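Local atomic coordinates of DUF3829 family protein (Bacteroides vulgatus, PDB entry 4YJW), a protein that is of unknown function but, as an all-helical DUF3829 family member made with a signal sequence, is probably exported from the cytoplasm, perhaps as a lipoprotein. Residues 105-108 and 109-113; 96-99 and 100-104; 76-79 and 80-83; 66-69 and 70-74. All blocks are in the same frame, centred on the assembly; numbering follows the deposited sequence. Where two conformers were deposited one is given.

How the contacts relate
All four contacts are local, each made within a single helix or at one of its ends, and they show how side-chain chemistry changes with place along an all-helical fold. Contacts 1, 2 and 3 share helix 79-111, while contact 4 closes helix 64-71. Contact 2, in mid-helix and nearest the centre of the chain, is largely aromatic. Contact 1, some 14 Å away between centres, is partly buried and mixes a Met-aromatic pair with polar groups at the helix end. Contact 3 is a surface contact, dominated by polar capping at the helix start. Contact 4, partly buried, is a helix exit, joined to contact 3 by a probable hydrogen bond from Arg82 NE to Pro73 O.

Contact 1 (105-108 and 109-113); sequences TYRL and YMQDQ
A Met-aromatic contact joins Tyr106 and Met110, one turn apart near the C-terminal end of helix 79-111. Met110 is a selenomethionine, and its CG does most of the touching: it stands over one face of the Tyr106 ring, offset toward the rim and 3.6 Å from Tyr106 CE2, a CH-pi approach 18° off the ring normal. The bend of the Met110 chain at chi2 (-53°) brings SE to an oblique position, 4.2 Å from Tyr106 CZ. Arg107 and Gln111 make a second pair. Arg107 CG stands anti to the backbone N (chi1 175°) and the chain runs extended to NE; Gln111 OE1 lies over the centre of the guanidinium face, 3.2 Å from Arg107 CZ, so the N-H groups do not point at it. Instead Arg107 NE bonds to Leu54 O, and Arg107 NH2 gives a 2.9 Å bond to a water that also accepts from Gln111 NE2, itself bonded to Val51 O. Asp112 then leaves helical geometry, its N still bonded to Leu108 O at 3.0 Å. Around this end, Tyr106 packs on helix 121-159 and bonds through OH to Arg127, Tyr109 lies against helix 114-117 with its OH bonded to Asp118 and Ala123, and Val51 and Leu54 of a loop cover Met110.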
loop_
_atom_site.group_PDB
_atom_site.type_symbol
_atom_site.label_atom_id
_atom_site.label_comp_id
_atom_site.label_asym_id
_atom_site.label_seq_id
_atom_site.Cartn_x
_atom_site.Cartn_y
_atom_site.Cartn_z
ATOM N N THR A 105 -15.913 -0.714 8.210
ATOM C CA THR A 105 -16.918 -1.745 8.520
ATOM C C THR A 105 -16.936 -2.025 10.014
ATOM O O THR A 105 -18.003 -2.038 10.625
ATOM C CB THR A 105 -16.616 -3.020 7.736
ATOM O OG1 THR A 105 -16.683 -2.687 6.364
ATOM C CG2 THR A 105 -17.616 -4.141 8.020
ATOM N N TYR A 106 -15.754 -2.297 10.574
ATOM C CA TYR A 106 -15.578 -2.589 11.993
ATOM C C TYR A 106 -16.181 -1.478 12.846
ATOM O O TYR A 106 -16.949 -1.773 13.746
ATOM C CB TYR A 106 -14.077 -2.759 12.313
ATOM C CG TYR A 106 -13.802 -2.990 13.786
ATOM C CD1 TYR A 106 -13.779 -4.281 14.320
ATOM C CD2 TYR A 106 -13.500 -1.926 14.634
ATOM C CE1 TYR A 106 -13.503 -4.498 15.671
ATOM C CE2 TYR A 106 -13.238 -2.132 15.992
ATOM C CZ TYR A 106 -13.229 -3.421 16.498
ATOM O OH TYR A 106 -12.983 -3.627 17.842
ATOM N N ARG A 107 -15.794 -0.213 12.601
ATOM C CA ARG A 107 -16.299 0.907 13.416
ATOM C C ARG A 107 -17.844 1.003 13.388
ATOM O O ARG A 107 -18.462 1.139 14.450
ATOM C CB ARG A 107 -15.672 2.221 12.950
ATOM C CG ARG A 107 -16.248 3.456 13.672
ATOM C CD ARG A 107 -15.529 4.724 13.228
ATOM N NE ARG A 107 -16.197 5.913 13.766
ATOM C CZ ARG A 107 -17.246 6.500 13.197
ATOM N NH1 ARG A 107 -17.757 6.018 12.068
ATOM N NH2 ARG A 107 -17.793 7.571 13.753
ATOM N N LEU A 108 -18.458 0.867 12.213
ATOM C CA LEU A 108 -19.923 0.946 12.081
ATOM C C LEU A 108 -20.625 -0.228 12.779
ATOM O O LEU A 108 -21.661 -0.028 13.425
ATOM C CB LEU A 108 -20.311 1.005 10.599
ATOM C CG LEU A 108 -19.747 2.232 9.808
ATOM C CD1 LEU A 108 -20.361 2.307 8.396
ATOM C CD2 LEU A 108 -19.975 3.569 10.564
ATOM N N TYR A 109 -20.034 -1.428 12.687
ATOM C CA TYR A 109 -20.544 -2.666 13.291
ATOM C C TYR A 109 -20.413 -2.605 14.826
ATOM O O TYR A 109 -21.278 -3.137 15.527
ATOM C CB TYR A 109 -19.809 -3.869 12.646
ATOM C CG TYR A 109 -19.613 -5.110 13.495
ATOM C CD1 TYR A 109 -18.481 -5.254 14.297
ATOM C CD2 TYR A 109 -20.438 -6.219 13.338
ATOM C CE1 TYR A 109 -18.244 -6.426 15.013
ATOM C CE2 TYR A 109 -20.227 -7.388 14.071
ATOM C CZ TYR A 109 -19.113 -7.493 14.890
ATOM O OH TYR A 109 -18.869 -8.642 15.605
HETATM N N MSE A 110 -19.342 -1.974 15.360
HETATM C CA MSE A 110 -19.228 -1.829 16.819
HETATM C C MSE A 110 -20.236 -0.765 17.321
HETATM O O MSE A 110 -20.950 -0.993 18.306
HETATM C CB MSE A 110 -17.790 -1.401 17.234
HETATM C CG MSE A 110 -16.706 -2.455 16.966
HETATM SE SE MSE A 110 -17.116 -4.215 17.745
HETATM C CE MSE A 110 -17.082 -3.706 19.653
ATOM N N GLN A 111 -20.267 0.402 16.658
ATOM C CA GLN A 111 -21.087 1.537 17.112
ATOM C C GLN A 111 -22.596 1.339 16.935
ATOM O O GLN A 111 -23.357 2.011 17.637
ATOM C CB GLN A 111 -20.630 2.831 16.438
ATOM C CG GLN A 111 -19.261 3.243 17.012
ATOM C CD GLN A 111 -18.699 4.527 16.467
ATOM O OE1 GLN A 111 -19.109 5.042 15.410
ATOM N NE2 GLN A 111 -17.704 5.054 17.164
ATOM N N ASP A 112 -23.040 0.429 16.044
ATOM C CA ASP A 112 -24.485 0.210 15.890
ATOM C C ASP A 112 -24.902 -1.050 16.672
ATOM O O ASP A 112 -26.027 -1.536 16.509
ATOM C CB ASP A 112 -24.900 0.155 14.405
ATOM C CG ASP A 112 -24.502 -1.096 13.643
ATOM O OD1 ASP A 112 -23.962 -2.033 14.275
ATOM O OD2 ASP A 112 -24.669 -1.114 12.398
ATOM N N GLN A 113 -23.970 -1.595 17.494
ATOM C CA GLN A 113 -24.169 -2.751 18.391
ATOM C C GLN A 113 -24.409 -4.085 17.643
ATOM O O GLN A 113 -24.863 -5.053 18.270
ATOM C CB GLN A 113 -25.330 -2.493 19.387
ATOM C CG GLN A 113 -25.109 -1.299 20.308
ATOM C CD GLN A 113 -26.328 -1.030 21.147
ATOM O OE1 GLN A 113 -26.504 -1.593 22.234
ATOM N NE2 GLN A 113 -27.211 -0.178 20.645
HETATM O O HOH W 1 -17.066 8.102 16.557
#

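Contact 2 (96-99 and 100-104); sequences ISAF and YENYK
Phe99 turns an edge toward the face of the next residue's ring, Tyr100, in a T-shaped pair with the planes 79° apart and the centroids 5.5 Å apart. The touching atom is Phe99 CD2, which sits above the rim of the ring, 3.9 Å from Tyr100 CE1. Adjacent residues can meet in this way because their first torsions differ: Phe99 CG is anti to its own N (-173°), whereas Tyr100 CG lies beside its N. Ile96 runs alongside the tyrosine, pointing the same way, with Ile96 CG2 4.2 Å from Tyr100 CD1. All this is built on the middle of helix 79-111, and Ile96 O has two roles. It accepts a nearly straight bond from Tyr100 N at 3.2 Å, and Ile96 O also lies in the plane of the Tyr100 ring, 3.3 Å from Tyr100 CD1. On another side of the helix, Asn102 N bonds to Ala98 O at 2.8 Å, and the Asn102 amide nitrogen is engaged by Glu130 of helix 121-159. Farther out, Glu37 of helix 35-44 bonds to Tyr100 OH and fixes the far end of that ring, while Ile38 and Val41 of the same helix pack against Phe99.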
loop_
_atom_site.group_PDB
_atom_site.type_symbol
_atom_site.label_atom_id
_atom_site.label_comp_id
_atom_site.label_asym_id
_atom_site.label_seq_id
_atom_site.Cartn_x
_atom_site.Cartn_y
_atom_site.Cartn_z
ATOM N N ILE A 96 -4.430 -1.923 0.567
ATOM C CA ILE A 96 -4.719 -0.599 1.144
ATOM C C ILE A 96 -6.213 -0.440 1.242
ATOM O O ILE A 96 -6.734 -0.061 2.296
ATOM C CB ILE A 96 -4.066 0.562 0.325
ATOM C CG1 ILE A 96 -2.544 0.675 0.615
ATOM C CG2 ILE A 96 -4.758 1.922 0.622
ATOM C CD1 ILE A 96 -2.132 1.148 2.191
ATOM N N SER A 97 -6.924 -0.785 0.158
ATOM C CA SER A 97 -8.382 -0.658 0.124
ATOM C C SER A 97 -9.018 -1.519 1.221
ATOM O O SER A 97 -9.799 -1.010 2.026
ATOM C CB SER A 97 -8.908 -1.074 -1.247
ATOM O OG SER A 97 -10.313 -0.893 -1.293
ATOM N N ALA A 98 -8.584 -2.772 1.317
ATOM C CA ALA A 98 -9.114 -3.713 2.305
ATOM C C ALA A 98 -8.841 -3.223 3.722
ATOM O O ALA A 98 -9.737 -3.321 4.564
ATOM C CB ALA A 98 -8.497 -5.088 2.102
ATOM N N PHE A 99 -7.605 -2.749 4.001
ATOM C CA PHE A 99 -7.221 -2.309 5.341
ATOM C C PHE A 99 -8.130 -1.186 5.846
ATOM O O PHE A 99 -8.662 -1.274 6.963
ATOM C CB PHE A 99 -5.742 -1.869 5.377
ATOM C CG PHE A 99 -5.267 -1.577 6.785
ATOM C CD1 PHE A 99 -4.913 -2.615 7.647
ATOM C CD2 PHE A 99 -5.204 -0.262 7.259
ATOM C CE1 PHE A 99 -4.453 -2.334 8.950
ATOM C CE2 PHE A 99 -4.785 0.014 8.569
ATOM C CZ PHE A 99 -4.384 -1.026 9.397
ATOM N N TYR A 100 -8.338 -0.151 5.030
ATOM C CA TYR A 100 -9.164 0.987 5.461
ATOM C C TYR A 100 -10.643 0.688 5.379
ATOM O O TYR A 100 -11.380 1.111 6.266
ATOM C CB TYR A 100 -8.798 2.244 4.659
ATOM C CG TYR A 100 -7.462 2.803 5.087
ATOM C CD1 TYR A 100 -6.282 2.369 4.488
ATOM C CD2 TYR A 100 -7.370 3.745 6.111
ATOM C CE1 TYR A 100 -5.050 2.860 4.878
ATOM C CE2 TYR A 100 -6.133 4.262 6.505
ATOM C CZ TYR A 100 -4.977 3.826 5.870
ATOM O OH TYR A 100 -3.753 4.323 6.214
ATOM N N GLU A 101 -11.096 -0.095 4.381
ATOM C CA GLU A 101 -12.521 -0.460 4.313
ATOM C C GLU A 101 -12.909 -1.385 5.486
ATOM O O GLU A 101 -14.014 -1.247 6.019
ATOM C CB GLU A 101 -12.881 -1.124 2.972
ATOM C CG GLU A 101 -12.990 -0.104 1.829
ATOM C CD GLU A 101 -14.062 0.973 1.959
ATOM O OE1 GLU A 101 -15.155 0.672 2.485
ATOM O OE2 GLU A 101 -13.823 2.110 1.498
ATOM N N ASN A 102 -12.027 -2.355 5.851
ATOM C CA ASN A 102 -12.296 -3.261 6.984
ATOM C C ASN A 102 -12.464 -2.459 8.269
ATOM O O ASN A 102 -13.349 -2.778 9.060
ATOM C CB ASN A 102 -11.174 -4.296 7.164
ATOM C CG ASN A 102 -11.192 -5.418 6.169
ATOM O OD1 ASN A 102 -12.190 -5.659 5.480
ATOM N ND2 ASN A 102 -10.062 -6.128 6.048
ATOM N N TYR A 103 -11.625 -1.432 8.479
ATOM C CA TYR A 103 -11.738 -0.597 9.691
ATOM C C TYR A 103 -13.059 0.197 9.660
ATOM O O TYR A 103 -13.737 0.300 10.680
ATOM C CB TYR A 103 -10.545 0.354 9.870
ATOM C CG TYR A 103 -10.730 1.252 11.077
ATOM C CD1 TYR A 103 -10.789 0.714 12.366
ATOM C CD2 TYR A 103 -11.059 2.598 10.921
ATOM C CE1 TYR A 103 -11.118 1.498 13.469
ATOM C CE2 TYR A 103 -11.351 3.406 12.028
ATOM C CZ TYR A 103 -11.385 2.849 13.299
ATOM O OH TYR A 103 -11.707 3.628 14.385
ATOM N N LYS A 104 -13.433 0.736 8.499
ATOM C CA LYS A 104 -14.731 1.450 8.391
ATOM C C LYS A 104 -15.887 0.493 8.784
ATOM O O LYS A 104 -16.708 0.833 9.622
ATOM C CB LYS A 104 -14.914 2.005 6.966
ATOM C CG LYS A 104 -16.320 2.577 6.735
ATOM C CD LYS A 104 -16.444 3.211 5.332
ATOM C CE LYS A 104 -17.890 3.507 5.023
ATOM N NZ LYS A 104 -18.028 4.161 3.694
#

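Contact 3 (76-79 and 80-83); sequences YFSE and NDRQ
The carboxylate of Glu79 and the amide of Gln83, their planes 35° apart, meet on the surface of the first turn of helix 79-111. Gln83 NE2 gives Glu79 OE2 a weak, bent bond of 3.0 Å; the bend in Glu79 at chi2 (52°) carries its carboxylate along the helix toward the glutamine. The other oxygen, Glu79 OE1, lies near the plane of the Arg82 guanidinium, at its edge, but is too distant for a salt bridge. Arg82 has two conformers, so this approach is doubtful; in the one given, Arg82 NE bonds instead to Pro73 O, in the loop ahead of the helix. Before the helix, the Phe77 ring carries Tyr76 CD1 over one face, 3.7 Å above its plane, and a water at its edge; Tyr21 of helix 10-32 also packs with it edge-to-face. That water links the cap. It accepts from Ser78 N at 2.8 Å and donates to Asp81 OD2 at 2.7 Å. Ser78 is the N-cap: its OG accepts a nearly straight bond (166°) from Asp81 N at 3.1 Å, and donates weakly to Asp81 OD2. The arrangement resembles a capping box in which water carries the bond from the N-cap amide to the third residue's carboxylate. Regular helical bonding begins at once, with Arg82 N 2.8 Å from Ser78 O. Chemically, the Ser78 hydroxyl gives Asp81 N, an amide of the first turn, the acceptor that a preceding turn of helix would otherwise supply. The carboxylates of Glu79 and Asp81 also stand at the positive end of the helix dipole, which would be expected to favour their ionised forms.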
loop_
_atom_site.group_PDB
_atom_site.type_symbol
_atom_site.label_atom_id
_atom_site.label_comp_id
_atom_site.label_asym_id
_atom_site.label_seq_id
_atom_site.Cartn_x
_atom_site.Cartn_y
_atom_site.Cartn_z
ATOM N N TYR A 76 10.693 -0.913 -20.654
ATOM C CA TYR A 76 12.079 -0.494 -20.386
ATOM C C TYR A 76 12.617 -1.399 -19.259
ATOM O O TYR A 76 13.810 -1.695 -19.223
ATOM C CB TYR A 76 12.225 1.012 -20.052
ATOM C CG TYR A 76 11.117 1.622 -19.230
ATOM C CD1 TYR A 76 11.178 1.635 -17.841
ATOM C CD2 TYR A 76 10.035 2.248 -19.839
ATOM C CE1 TYR A 76 10.167 2.213 -17.079
ATOM C CE2 TYR A 76 9.000 2.793 -19.088
ATOM C CZ TYR A 76 9.070 2.777 -17.706
ATOM O OH TYR A 76 8.037 3.300 -16.960
ATOM N N PHE A 77 11.715 -1.904 -18.386
ATOM C CA PHE A 77 12.066 -2.900 -17.379
ATOM C C PHE A 77 12.065 -4.251 -18.045
ATOM O O PHE A 77 11.268 -4.471 -18.963
ATOM C CB PHE A 77 11.053 -2.913 -16.219
ATOM C CG PHE A 77 11.026 -1.701 -15.321
ATOM C CD1 PHE A 77 12.088 -1.423 -14.465
ATOM C CD2 PHE A 77 9.924 -0.860 -15.299
ATOM C CE1 PHE A 77 12.045 -0.316 -13.608
ATOM C CE2 PHE A 77 9.879 0.239 -14.433
ATOM C CZ PHE A 77 10.945 0.510 -13.606
ATOM N N SER A 78 12.883 -5.188 -17.549
ATOM C CA SER A 78 12.866 -6.564 -18.031
ATOM C C SER A 78 11.478 -7.138 -17.780
ATOM O O SER A 78 10.788 -6.655 -16.872
ATOM C CB SER A 78 13.922 -7.390 -17.303
ATOM O OG SER A 78 13.520 -7.646 -15.966
ATOM N N GLU A 79 11.067 -8.154 -18.550
ATOM C CA GLU A 79 9.754 -8.774 -18.376
ATOM C C GLU A 79 9.579 -9.267 -16.932
ATOM O O GLU A 79 8.502 -9.083 -16.362
ATOM C CB GLU A 79 9.534 -9.914 -19.400
ATOM C CG GLU A 79 8.178 -10.615 -19.328
ATOM C CD GLU A 79 6.903 -9.782 -19.353
ATOM O OE1 GLU A 79 6.947 -8.603 -19.771
ATOM O OE2 GLU A 79 5.845 -10.332 -18.973
ATOM N N ASN A 80 10.649 -9.824 -16.322
ATOM C CA ASN A 80 10.592 -10.295 -14.940
ATOM C C ASN A 80 10.347 -9.142 -13.958
ATOM O O ASN A 80 9.442 -9.239 -13.127
ATOM C CB ASN A 80 11.866 -11.037 -14.562
ATOM C CG ASN A 80 11.773 -11.705 -13.215
ATOM O OD1 ASN A 80 10.942 -12.592 -12.983
ATOM N ND2 ASN A 80 12.606 -11.268 -12.286
ATOM N N ASP A 81 11.143 -8.055 -14.059
ATOM C CA ASP A 81 11.002 -6.879 -13.177
ATOM C C ASP A 81 9.649 -6.207 -13.366
ATOM O O ASP A 81 9.038 -5.788 -12.380
ATOM C CB ASP A 81 12.151 -5.884 -13.397
ATOM C CG ASP A 81 13.487 -6.387 -12.864
ATOM O OD1 ASP A 81 13.485 -7.156 -11.877
ATOM O OD2 ASP A 81 14.529 -6.012 -13.435
ATOM N N ARG A 82 9.182 -6.126 -14.628
ATOM C CA ARG A 82 7.891 -5.542 -14.999
ATOM C C ARG A 82 6.756 -6.306 -14.307
ATOM O O ARG A 82 5.867 -5.685 -13.712
ATOM C CB ARG A 82 7.732 -5.589 -16.534
ATOM C CG ARG A 82 6.584 -4.763 -17.080
ATOM C CD ARG A 82 6.405 -5.002 -18.565
ATOM N NE ARG A 82 5.507 -4.017 -19.163
ATOM C CZ ARG A 82 5.042 -4.071 -20.405
ATOM N NH1 ARG A 82 5.374 -5.078 -21.204
ATOM N NH2 ARG A 82 4.237 -3.120 -20.860
ATOM N N GLN A 83 6.799 -7.663 -14.368
ATOM C CA GLN A 83 5.781 -8.520 -13.742
ATOM C C GLN A 83 5.800 -8.400 -12.212
ATOM O O GLN A 83 4.739 -8.272 -11.589
ATOM C CB GLN A 83 5.944 -9.986 -14.158
ATOM C CG GLN A 83 5.484 -10.278 -15.596
ATOM C CD GLN A 83 4.102 -9.742 -15.929
ATOM O OE1 GLN A 83 3.104 -10.018 -15.248
ATOM N NE2 GLN A 83 4.023 -8.951 -16.985
HETATM O O HOH W 2 14.630 -4.307 -15.530
#

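Contact 4 (66-69 and 70-74); sequences DTVF and VSNPG
Ser71 folds back on Thr67 from its first side-chain atom onward. Its CB lies 3.1 Å from Thr67 O, and with OG beside its own backbone N (chi1 -70°) the hydroxyl turns to the same carbonyl. There OG donates a 2.8 Å bond to Thr67 O, coming from above the carbonyl plane, 42° out of it, and passes 4.0 Å from the methyl Thr67 CG2. Ser71 N reaches Thr67 O as well, at 2.9 Å, but from the opposite face, so two donors of one residue grip a single oxygen. The hydroxyl of Thr67 itself bonds back to Ser63 O. One residue earlier, Val70 N bonds to Asp66 O in the regular helical manner, and Val70 CG2 lies against that same oxygen. The next step is looser: Asn72 N gives Val68 O only a weak bond, and Asn72 has already left helical geometry. Pro73, without an N-H, cannot offer the following bond to Phe69 O. A water donates to Phe69 O at 2.7 Å and also to Asn72 O, bridging the two carbonyls while sitting over one face of the Phe69 ring. Helix 79-111 borders this end through Phe93, which touches Thr67 and Ser71, and Tyr89, which touches Val70; Tyr21 OH of helix 10-32 takes up Val70 O. The arrangement is the C-terminal end of the short helix 64-71, stopped ahead of a proline, with a serine hydroxyl and a water taking part in the last turn's carbonyl bonding.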
loop_
_atom_site.group_PDB
_atom_site.type_symbol
_atom_site.label_atom_id
_atom_site.label_comp_id
_atom_site.label_asym_id
_atom_site.label_seq_id
_atom_site.Cartn_x
_atom_site.Cartn_y
_atom_site.Cartn_z
ATOM N N ASP A 66 -0.549 9.149 -11.113
ATOM C CA ASP A 66 0.656 8.485 -10.571
ATOM C C ASP A 66 0.402 6.988 -10.335
ATOM O O ASP A 66 1.288 6.166 -10.580
ATOM C CB ASP A 66 1.115 9.138 -9.262
ATOM C CG ASP A 66 1.838 10.468 -9.443
ATOM O OD1 ASP A 66 2.123 10.842 -10.604
ATOM O OD2 ASP A 66 2.128 11.121 -8.426
ATOM N N THR A 67 -0.812 6.639 -9.876
ATOM C CA THR A 67 -1.245 5.251 -9.637
ATOM C C THR A 67 -1.194 4.481 -10.965
ATOM O O THR A 67 -0.633 3.388 -11.011
ATOM C CB THR A 67 -2.651 5.223 -8.999
ATOM O OG1 THR A 67 -2.590 5.884 -7.735
ATOM C CG2 THR A 67 -3.147 3.812 -8.755
ATOM N N VAL A 68 -1.767 5.058 -12.025
ATOM C CA VAL A 68 -1.764 4.441 -13.361
ATOM C C VAL A 68 -0.311 4.215 -13.829
ATOM O O VAL A 68 0.018 3.137 -14.350
ATOM C CB VAL A 68 -2.555 5.288 -14.391
ATOM C CG1 VAL A 68 -2.382 4.740 -15.810
ATOM C CG2 VAL A 68 -4.029 5.369 -14.012
ATOM N N PHE A 69 0.545 5.233 -13.647
ATOM C CA PHE A 69 1.924 5.165 -14.099
ATOM C C PHE A 69 2.676 4.020 -13.420
ATOM O O PHE A 69 3.318 3.229 -14.115
ATOM C CB PHE A 69 2.655 6.511 -13.896
ATOM C CG PHE A 69 4.024 6.589 -14.548
ATOM C CD1 PHE A 69 4.151 6.701 -15.930
ATOM C CD2 PHE A 69 5.184 6.619 -13.776
ATOM C CE1 PHE A 69 5.414 6.791 -16.530
ATOM C CE2 PHE A 69 6.438 6.712 -14.376
ATOM C CZ PHE A 69 6.550 6.776 -15.748
ATOM N N VAL A 70 2.575 3.902 -12.089
ATOM C CA VAL A 70 3.342 2.868 -11.384
ATOM C C VAL A 70 2.697 1.471 -11.542
ATOM O O VAL A 70 3.399 0.469 -11.405
ATOM C CB VAL A 70 3.612 3.197 -9.906
ATOM C CG1 VAL A 70 4.451 4.479 -9.776
ATOM C CG2 VAL A 70 2.317 3.266 -9.070
ATOM N N SER A 71 1.369 1.413 -11.780
ATOM C CA SER A 71 0.640 0.139 -11.919
ATOM C C SER A 71 0.948 -0.541 -13.221
ATOM O O SER A 71 0.754 -1.752 -13.330
ATOM C CB SER A 71 -0.870 0.375 -11.851
ATOM O OG SER A 71 -1.257 0.745 -10.544
ATOM N N ASN A 72 1.390 0.229 -14.223
ATOM C CA ASN A 72 1.678 -0.268 -15.564
ATOM C C ASN A 72 3.142 0.010 -15.952
ATOM O O ASN A 72 3.394 0.795 -16.879
ATOM C CB ASN A 72 0.702 0.352 -16.581
ATOM C CG ASN A 72 -0.743 0.104 -16.251
ATOM O OD1 ASN A 72 -1.412 0.945 -15.644
ATOM N ND2 ASN A 72 -1.241 -1.080 -16.579
ATOM N N PRO A 73 4.133 -0.652 -15.284
ATOM C CA PRO A 73 5.541 -0.428 -15.668
ATOM C C PRO A 73 5.772 -0.765 -17.139
ATOM O O PRO A 73 5.180 -1.714 -17.646
ATOM C CB PRO A 73 6.322 -1.369 -14.741
ATOM C CG PRO A 73 5.340 -2.354 -14.241
ATOM C CD PRO A 73 4.032 -1.636 -14.182
ATOM N N GLY A 74 6.553 0.067 -17.815
ATOM C CA GLY A 74 6.850 -0.061 -19.235
ATOM C C GLY A 74 7.806 -1.183 -19.578
ATOM O O GLY A 74 8.355 -1.843 -18.685
HETATM O O HOH W 3 4.468 3.278 -16.611
#